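PDB 6HBE: copper-containing nitrite reductase from Thermus scotoductus, which probably catalyses the one-electron reduction of nitrite to nitric oxide at copper centres during denitrification, working as a homotrimer. Local coordinates for residues 21-26 against 64-69; 156-161 against 178-183; 201-206 against 248-253. All coordinates share one frame; numbering follows the deposited sequence.

Contact 1. Residues 21-26 against 64-69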
# COMPACT_ATOMS: atom_id res chain seq x y z
N GLU C 21 13.09 10.71 39.06
CA GLU C 21 12.45 11.77 38.28
C GLU C 21 13.38 12.11 37.15
O GLU C 21 14.59 12.30 37.37
CB GLU C 21 12.16 12.99 39.13
CG GLU C 21 11.20 12.66 40.27
CD GLU C 21 10.69 13.90 40.98
OE1 GLU C 21 10.09 14.76 40.31
OE2 GLU C 21 10.89 14.00 42.22
N ARG C 22 12.84 12.14 35.94
CA ARG C 22 13.61 12.33 34.73
C ARG C 22 13.00 13.49 34.00
O ARG C 22 11.77 13.59 33.90
CB ARG C 22 13.52 11.07 33.85
CG ARG C 22 14.09 9.80 34.47
CD ARG C 22 15.57 9.98 34.83
NE ARG C 22 16.28 10.63 33.72
CZ ARG C 22 16.65 10.01 32.59
NH1 ARG C 22 16.43 8.70 32.42
NH2 ARG C 22 17.27 10.71 31.64
N HIS C 23 13.84 14.36 33.46
CA HIS C 23 13.35 15.54 32.81
C HIS C 23 13.91 15.67 31.41
O HIS C 23 15.11 15.52 31.20
CB HIS C 23 13.68 16.78 33.66
CG HIS C 23 13.18 18.05 33.05
ND1 HIS C 23 13.92 19.20 32.99
CD2 HIS C 23 12.01 18.32 32.42
CE1 HIS C 23 13.23 20.14 32.37
NE2 HIS C 23 12.07 19.62 31.99
N PHE C 24 13.02 15.94 30.44
CA PHE C 24 13.37 16.07 29.05
C PHE C 24 12.76 17.32 28.45
O PHE C 24 11.60 17.66 28.74
CB PHE C 24 12.88 14.84 28.24
CG PHE C 24 13.39 13.51 28.76
CD1 PHE C 24 14.69 13.09 28.48
CD2 PHE C 24 12.59 12.70 29.54
CE1 PHE C 24 15.16 11.86 28.94
CE2 PHE C 24 13.04 11.47 30.02
CZ PHE C 24 14.33 11.05 29.72
N THR C 25 13.51 17.98 27.56
CA THR C 25 13.06 19.18 26.88
C THR C 25 12.95 18.94 25.37
O THR C 25 13.91 18.52 24.73
CB THR C 25 13.96 20.39 27.17
OG1 THR C 25 14.01 20.60 28.59
CG2 THR C 25 13.36 21.65 26.52
N LEU C 26 11.74 19.13 24.82
CA LEU C 26 11.53 19.08 23.37
C LEU C 26 11.20 20.46 22.80
O LEU C 26 10.31 21.15 23.34
CB LEU C 26 10.40 18.08 23.03
CG LEU C 26 10.65 16.63 23.43
CD1 LEU C 26 9.42 15.77 23.21
CD2 LEU C 26 11.84 16.04 22.65
N HIS C 64 9.02 14.04 33.50
CA HIS C 64 8.63 15.43 33.34
C HIS C 64 9.04 15.82 31.94
O HIS C 64 10.20 15.64 31.58
CB HIS C 64 9.36 16.38 34.35
CG HIS C 64 9.12 16.06 35.80
ND1 HIS C 64 7.92 16.32 36.44
CD2 HIS C 64 9.94 15.52 36.74
CE1 HIS C 64 8.01 15.93 37.70
NE2 HIS C 64 9.22 15.45 37.91
N ILE C 65 8.10 16.37 31.16
CA ILE C 65 8.37 16.92 29.83
C ILE C 65 8.23 18.45 29.86
O ILE C 65 7.24 18.98 30.40
CB ILE C 65 7.36 16.38 28.77
CG1 ILE C 65 7.39 14.86 28.69
CG2 ILE C 65 7.57 17.06 27.42
CD1 ILE C 65 8.71 14.27 28.22
N THR C 66 9.17 19.15 29.24
CA THR C 66 9.05 20.57 28.97
C THR C 66 8.98 20.69 27.47
O THR C 66 9.90 20.27 26.80
CB THR C 66 10.25 21.38 29.51
OG1 THR C 66 10.22 21.34 30.94
CG2 THR C 66 10.19 22.82 29.08
N LEU C 67 7.87 21.21 26.94
CA LEU C 67 7.73 21.41 25.52
C LEU C 67 7.75 22.88 25.19
O LEU C 67 6.91 23.63 25.72
CB LEU C 67 6.40 20.79 25.07
CG LEU C 67 5.95 21.06 23.62
CD1 LEU C 67 6.90 20.39 22.63
CD2 LEU C 67 4.52 20.55 23.43
N ARG C 68 8.59 23.30 24.26
CA ARG C 68 8.66 24.71 23.88
C ARG C 68 8.43 24.83 22.39
O ARG C 68 8.98 24.05 21.63
CB ARG C 68 10.04 25.34 24.19
CG ARG C 68 10.49 25.21 25.63
CD ARG C 68 11.85 25.87 25.86
NE ARG C 68 12.39 25.45 27.15
CZ ARG C 68 11.94 25.85 28.35
NH1 ARG C 68 10.96 26.76 28.46
NH2 ARG C 68 12.49 25.37 29.46
N ASN C 69 7.61 25.80 21.99
CA ASN C 69 7.39 26.05 20.57
C ASN C 69 8.21 27.23 20.07
O ASN C 69 7.88 28.40 20.33
CB ASN C 69 5.89 26.24 20.27
CG ASN C 69 5.61 26.39 18.78
OD1 ASN C 69 6.54 26.44 17.96
ND2 ASN C 69 4.33 26.45 18.42
O HOH W 1 14.23 23.16 29.77

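Contact 2. Residues 156-161 against 178-183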
# COMPACT_ATOMS: atom_id res chain seq x y z
N LEU C 156 21.13 -1.33 20.15
CA LEU C 156 20.93 -0.63 18.89
C LEU C 156 19.47 -0.13 18.91
O LEU C 156 18.56 -0.95 19.07
CB LEU C 156 21.13 -1.58 17.72
CG LEU C 156 22.49 -2.28 17.59
CD1 LEU C 156 22.47 -3.17 16.37
CD2 LEU C 156 23.63 -1.28 17.48
N TYR C 157 19.29 1.18 18.79
CA TYR C 157 17.96 1.82 18.75
C TYR C 157 17.72 2.34 17.34
O TYR C 157 18.50 3.17 16.81
CB TYR C 157 17.89 2.94 19.78
CG TYR C 157 18.13 2.55 21.25
CD1 TYR C 157 19.41 2.58 21.80
CD2 TYR C 157 17.08 2.26 22.09
CE1 TYR C 157 19.65 2.29 23.13
CE2 TYR C 157 17.30 1.99 23.44
CZ TYR C 157 18.61 1.99 23.95
OH TYR C 157 18.87 1.70 25.28
N ILE C 158 16.65 1.83 16.70
CA ILE C 158 16.39 2.09 15.27
C ILE C 158 14.94 2.57 15.01
O ILE C 158 14.00 1.88 15.39
CB ILE C 158 16.58 0.78 14.44
CG1 ILE C 158 17.99 0.18 14.63
CG2 ILE C 158 16.32 1.04 12.95
CD1 ILE C 158 19.07 0.91 13.86
N ILE C 159 14.78 3.70 14.32
CA ILE C 159 13.48 4.12 13.77
C ILE C 159 13.52 3.96 12.27
O ILE C 159 14.51 4.36 11.64
CB ILE C 159 13.13 5.58 14.14
CG1 ILE C 159 12.60 5.63 15.58
CG2 ILE C 159 12.12 6.19 13.18
CD1 ILE C 159 12.45 7.02 16.18
N GLN C 160 12.46 3.38 11.72
CA GLN C 160 12.16 3.43 10.30
C GLN C 160 11.14 4.52 10.02
O GLN C 160 10.11 4.56 10.67
CB GLN C 160 11.64 2.07 9.80
CG GLN C 160 11.43 2.05 8.28
CD GLN C 160 10.96 0.70 7.75
OE1 GLN C 160 11.51 -0.37 8.09
NE2 GLN C 160 9.90 0.73 6.93
N SER C 161 11.37 5.33 8.99
CA SER C 161 10.44 6.43 8.65
C SER C 161 10.51 6.76 7.16
O SER C 161 11.49 6.43 6.49
CB SER C 161 10.73 7.69 9.49
OG SER C 161 11.97 8.29 9.15
N VAL C 178 12.63 5.92 2.14
CA VAL C 178 12.36 5.19 3.40
C VAL C 178 13.71 4.87 4.05
O VAL C 178 14.63 4.43 3.36
CB VAL C 178 11.53 3.92 3.16
CG1 VAL C 178 11.10 3.32 4.50
CG2 VAL C 178 10.29 4.24 2.33
N MET C 179 13.84 5.10 5.34
CA MET C 179 15.20 5.18 5.98
C MET C 179 15.24 4.77 7.44
O MET C 179 14.22 4.86 8.13
CB MET C 179 15.81 6.59 5.81
CG MET C 179 15.08 7.75 6.46
SD MET C 179 15.49 9.39 5.73
CE MET C 179 14.36 9.32 4.35
N PHE C 180 16.43 4.31 7.88
CA PHE C 180 16.68 4.02 9.31
C PHE C 180 17.41 5.26 9.90
O PHE C 180 18.42 5.74 9.33
CB PHE C 180 17.56 2.77 9.54
CG PHE C 180 16.98 1.46 9.03
CD1 PHE C 180 15.62 1.13 9.19
CD2 PHE C 180 17.81 0.52 8.41
CE1 PHE C 180 15.13 -0.10 8.73
CE2 PHE C 180 17.31 -0.69 7.96
CZ PHE C 180 15.96 -1.00 8.10
N ASN C 181 16.92 5.75 11.03
CA ASN C 181 17.50 6.92 11.71
C ASN C 181 17.82 8.14 10.80
O ASN C 181 18.87 8.77 10.90
CB ASN C 181 18.69 6.44 12.55
CG ASN C 181 18.23 5.55 13.69
OD1 ASN C 181 17.04 5.53 14.03
ND2 ASN C 181 19.16 4.80 14.29
N GLY C 182 16.88 8.46 9.91
CA GLY C 182 16.86 9.77 9.21
C GLY C 182 17.76 10.00 8.02
O GLY C 182 17.88 11.13 7.56
N ARG C 183 18.41 8.96 7.50
CA ARG C 183 19.29 9.13 6.33
C ARG C 183 19.37 7.83 5.51
O ARG C 183 19.58 6.75 6.07
CB ARG C 183 20.68 9.56 6.81
CG ARG C 183 21.64 9.97 5.70
CD ARG C 183 22.91 10.59 6.32
NE ARG C 183 24.04 10.76 5.41
CZ ARG C 183 24.34 11.88 4.74
NH1 ARG C 183 23.58 12.97 4.81
NH2 ARG C 183 25.43 11.90 3.97
O HOH W 2 14.29 7.27 10.15

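Contact 3. Residues 201-206 against 248-253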
# COMPACT_ATOMS: atom_id res chain seq x y z
N ARG C 201 20.87 -6.36 21.67
CA ARG C 201 19.44 -6.05 21.90
C ARG C 201 19.03 -4.85 21.02
O ARG C 201 19.65 -3.79 21.09
CB ARG C 201 19.12 -5.84 23.39
CG ARG C 201 17.61 -5.86 23.72
CD ARG C 201 17.35 -6.36 25.14
NE ARG C 201 17.61 -5.34 26.15
CZ ARG C 201 18.15 -5.53 27.37
NH1 ARG C 201 18.54 -6.73 27.80
NH2 ARG C 201 18.28 -4.48 28.17
N ILE C 202 18.01 -5.05 20.17
CA ILE C 202 17.59 -4.08 19.16
C ILE C 202 16.23 -3.53 19.64
O ILE C 202 15.34 -4.30 20.02
CB ILE C 202 17.46 -4.72 17.75
CG1 ILE C 202 18.82 -5.32 17.31
CG2 ILE C 202 16.99 -3.70 16.70
CD1 ILE C 202 18.72 -6.30 16.16
N TYR C 203 16.10 -2.22 19.66
CA TYR C 203 14.86 -1.52 20.01
C TYR C 203 14.38 -0.90 18.69
O TYR C 203 15.00 0.05 18.19
CB TYR C 203 15.13 -0.45 21.07
CG TYR C 203 15.66 -0.98 22.42
CD1 TYR C 203 17.00 -1.34 22.58
CD2 TYR C 203 14.82 -1.06 23.52
CE1 TYR C 203 17.49 -1.80 23.80
CE2 TYR C 203 15.29 -1.53 24.76
CZ TYR C 203 16.63 -1.90 24.89
OH TYR C 203 17.13 -2.35 26.10
N PHE C 204 13.30 -1.44 18.12
CA PHE C 204 12.83 -1.06 16.76
C PHE C 204 11.45 -0.42 16.81
O PHE C 204 10.53 -1.03 17.36
CB PHE C 204 12.78 -2.29 15.86
CG PHE C 204 12.23 -2.02 14.47
CD1 PHE C 204 12.83 -1.09 13.65
CD2 PHE C 204 11.14 -2.73 13.98
CE1 PHE C 204 12.35 -0.83 12.39
CE2 PHE C 204 10.67 -2.49 12.68
CZ PHE C 204 11.27 -1.51 11.91
N LEU C 205 11.29 0.76 16.19
CA LEU C 205 10.00 1.42 16.06
C LEU C 205 9.80 1.79 14.60
O LEU C 205 10.62 2.51 14.03
CB LEU C 205 9.94 2.68 16.95
CG LEU C 205 8.75 3.65 16.78
CD1 LEU C 205 7.45 3.01 17.16
CD2 LEU C 205 8.93 4.94 17.56
N ASN C 206 8.70 1.33 14.01
CA ASN C 206 8.31 1.78 12.64
C ASN C 206 7.36 2.95 12.85
O ASN C 206 6.21 2.73 13.27
CB ASN C 206 7.59 0.68 11.81
CG ASN C 206 7.20 1.15 10.42
OD1 ASN C 206 7.67 2.20 9.93
ND2 ASN C 206 6.30 0.38 9.76
N SER C 248 6.09 -1.52 17.41
CA SER C 248 7.49 -1.64 17.87
C SER C 248 7.80 -3.04 18.35
O SER C 248 6.88 -3.82 18.61
CB SER C 248 7.77 -0.67 19.02
OG SER C 248 7.05 -1.08 20.22
N TRP C 249 9.10 -3.35 18.43
CA TRP C 249 9.63 -4.60 18.94
C TRP C 249 10.90 -4.37 19.75
O TRP C 249 11.65 -3.46 19.44
CB TRP C 249 9.99 -5.57 17.79
CG TRP C 249 8.83 -6.10 16.99
CD1 TRP C 249 8.29 -5.54 15.83
CD2 TRP C 249 8.08 -7.29 17.25
NE1 TRP C 249 7.25 -6.31 15.39
CE2 TRP C 249 7.09 -7.39 16.22
CE3 TRP C 249 8.15 -8.30 18.22
CZ2 TRP C 249 6.19 -8.48 16.14
CZ3 TRP C 249 7.22 -9.38 18.16
CH2 TRP C 249 6.25 -9.44 17.13
N VAL C 250 11.13 -5.21 20.79
CA VAL C 250 12.51 -5.48 21.29
C VAL C 250 12.94 -6.88 20.80
O VAL C 250 12.16 -7.83 20.85
CB VAL C 250 12.60 -5.36 22.83
CG1 VAL C 250 13.94 -5.82 23.35
CG2 VAL C 250 12.37 -3.92 23.24
N ILE C 251 14.16 -6.99 20.27
CA ILE C 251 14.68 -8.23 19.69
C ILE C 251 16.02 -8.56 20.39
O ILE C 251 16.87 -7.69 20.54
CB ILE C 251 14.89 -8.03 18.17
CG1 ILE C 251 13.53 -7.82 17.46
CG2 ILE C 251 15.67 -9.17 17.53
CD1 ILE C 251 13.67 -7.11 16.11
N GLU C 252 16.18 -9.81 20.83
CA GLU C 252 17.44 -10.35 21.36
C GLU C 252 18.00 -11.39 20.38
O GLU C 252 17.28 -12.31 19.97
CB GLU C 252 17.18 -11.00 22.73
CG GLU C 252 16.72 -10.03 23.80
CD GLU C 252 16.52 -10.73 25.15
OE1 GLU C 252 15.73 -11.67 25.24
OE2 GLU C 252 17.17 -10.32 26.13
N TRP C 253 19.27 -11.25 19.98
CA TRP C 253 19.92 -12.12 19.03
C TRP C 253 21.43 -12.13 19.33
O TRP C 253 22.01 -11.08 19.59
CB TRP C 253 19.65 -11.61 17.57
CG TRP C 253 20.37 -12.33 16.43
CD1 TRP C 253 20.20 -13.63 16.04
CD2 TRP C 253 21.30 -11.76 15.50
NE1 TRP C 253 21.02 -13.92 14.97
CE2 TRP C 253 21.71 -12.78 14.62
CE3 TRP C 253 21.90 -10.50 15.38
CZ2 TRP C 253 22.63 -12.57 13.59
CZ3 TRP C 253 22.81 -10.29 14.35
CH2 TRP C 253 23.17 -11.32 13.48

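Contact 1. Residues 21-26 against 64-69
Two parallel strands in a beta-sheet of the first cupredoxin domain meet here; 21-26 opens the long strand 21-36, which lies between strands 62-69 and 39-46. Their axes differ by 15°, and the backbone ladder climbs by twos: R22 O takes H64 N, H64 O takes F24 N, F24 O takes T66 N, T66 O takes L26 N, and L26 O takes R68 N. These donors come in nearly along the C=O axes, and H64 N to R22 O, at 2.8 Å, is the shortest rung.

On the face bearing H23, T25, H64 and T66, polar side chains add cross-links. H64 carries its ring beside its own backbone N, and NE2 gives a hydrogen bond of 2.6 Å to OE1 of E21, almost straight at 171° and in the ring plane, using the anti lone pair of the carboxylate. ND1 is held by S102 of the next strand, so both ring nitrogens are tied and the ring's rotation is fixed; the carboxylate would probably raise the proton affinity of the histidine. H23, its CG anti to the backbone N (chi1 -179°), lies across H64 at about a right angle: CD2 comes edge-on to H64 O at 3.3 Å, and NE2 donates in plane to T66 OG1 at 2.7 Å. That hydroxyl is also bonded to E100.

On the F24 and L26 face the cross-strand contacts are apolar. F24 CB meets the CD1 tip of I65 at 4.2 Å, and L26 CB meets CD1 of L67 at the same distance. L67 lies about 6 Å, side chain to side chain, from the copper ligand H75. Toward the far end, R68 extends along the polar face, where one water is bonded to both T25 OG1 and R68 NH2, 2.8 Å from each.

Contact 2. Residues 156-161 against 178-183
Q160 stretches from its strand with CG anti to the backbone N (chi1 -175°) and its chain extended. Its CB rests 4.1 Å from CD1 of the F180 ring, and CG comes within 4.0 Å of both M179 O and V178 CG1. At the amide the two branches part: NE2 packs on V178 CG1 at 3.7 Å, while OE1 reaches the edge of the F180 ring near CE1 and is hydrogen-bonded to S213 of the facing sheet. I158 CG2 meets the same ring obliquely at CD1, so the phenyl is gripped from two residues of the neighbouring strand.

The pair belongs to the second cupredoxin domain, where 177-180 is an outermost strand within the chain, running antiparallel to 154-163. S161 and M179 form a hydrogen-bonded pair, Q160 and F180 a non-hydrogen-bonded one, and the strand then ends in a type I' turn from F180 to R183, with N181 and G182 at its positive-phi corners.

N181 carries the pairing past that end. Its backbone N donates to I159 O at 2.8 Å, and its amide takes up the next links: ND2 gives an in-plane bond to Y157 O at 3.1 Å and has a second partner in Y187 OH, whereas I159 N approaches OD1 at 2.9 Å from above the carbonyl plane. An alanine here would lose the amide's bonds to Y157 O, I159 N and Y187 and would probably loosen the seating of the turn against strand 154-163. Beside the turn, one water bonded to S161 OG at 2.7 Å donates to M179 O and accepts from G182 N.

Contact 3. Residues 201-206 against 248-253
S248 opens this antiparallel pairing in the second cupredoxin domain by setting its CB 3.2 Å from F204 O and against CD1 of L205. W249 forms a hydrogen-bonded pair with F204, N and O each bonding their counterpart; the two aromatic groups meet edge to edge, F204 CD2 to W249 CD1 at 4.4 Å. V250, with CG1 anti to its backbone N, divides its methyls: CG1 packs on CG of R201 at 3.7 Å, and CG2 lies beside Y203 CD2 at 3.8 Å. I251 repeats the two-way backbone bonding with I202, their CB atoms 4.2 Å apart on the F204 and W249 face.

E252 runs extended alongside R201, its CG touching the arginine CD. Its OE2 remains 4.2 Å from R201 NH1, beyond a salt bridge. The bend of R201 at chi3 (78°) lets NE and NH2 grip Y203 OH side-on, in the guanidinium plane, the NE bond being 3.0 Å.

Polar tips along the pair find their other partners around it: S248 OG at V110 O in the first domain, W249 NE1 at L242 O, and W253 NE1 at N83 of the third subunit. At the charged end Y199 OH is bonded to both R201 and E252, E137 to Y203 OH, and helix 143-148 sits over the group, E145 salt-bridged to R201 and M144 N bonded to E252. Within the sheet, 199-208 is flanked on its other edge by strand 154-163, and 248-254 by strand 222-227, while F204 packs on strand 213-217 of the facing sheet.

Contacts 2 and 3 are buried and share one six-stranded sheet, in which strands 154-163 and 199-208 are neighbours: L156 O lies 2.8 Å from Y203 N, a probable hydrogen bond, and the Y157 and Y203 rings stack. Contact 1 belongs to another sheet, its centre about 23 Å from that of contact 2 and about 25 Å from that of contact 3, and is only partly buried. Its parallel strands carry histidine, threonine and carboxylate links on a partly exposed face. Contact 2 closes a sheet edge with a turn and a side-chain amide, whereas contact 3, inside the sheet, relies on apolar packing and a buried charged cluster and alone touches other subunits.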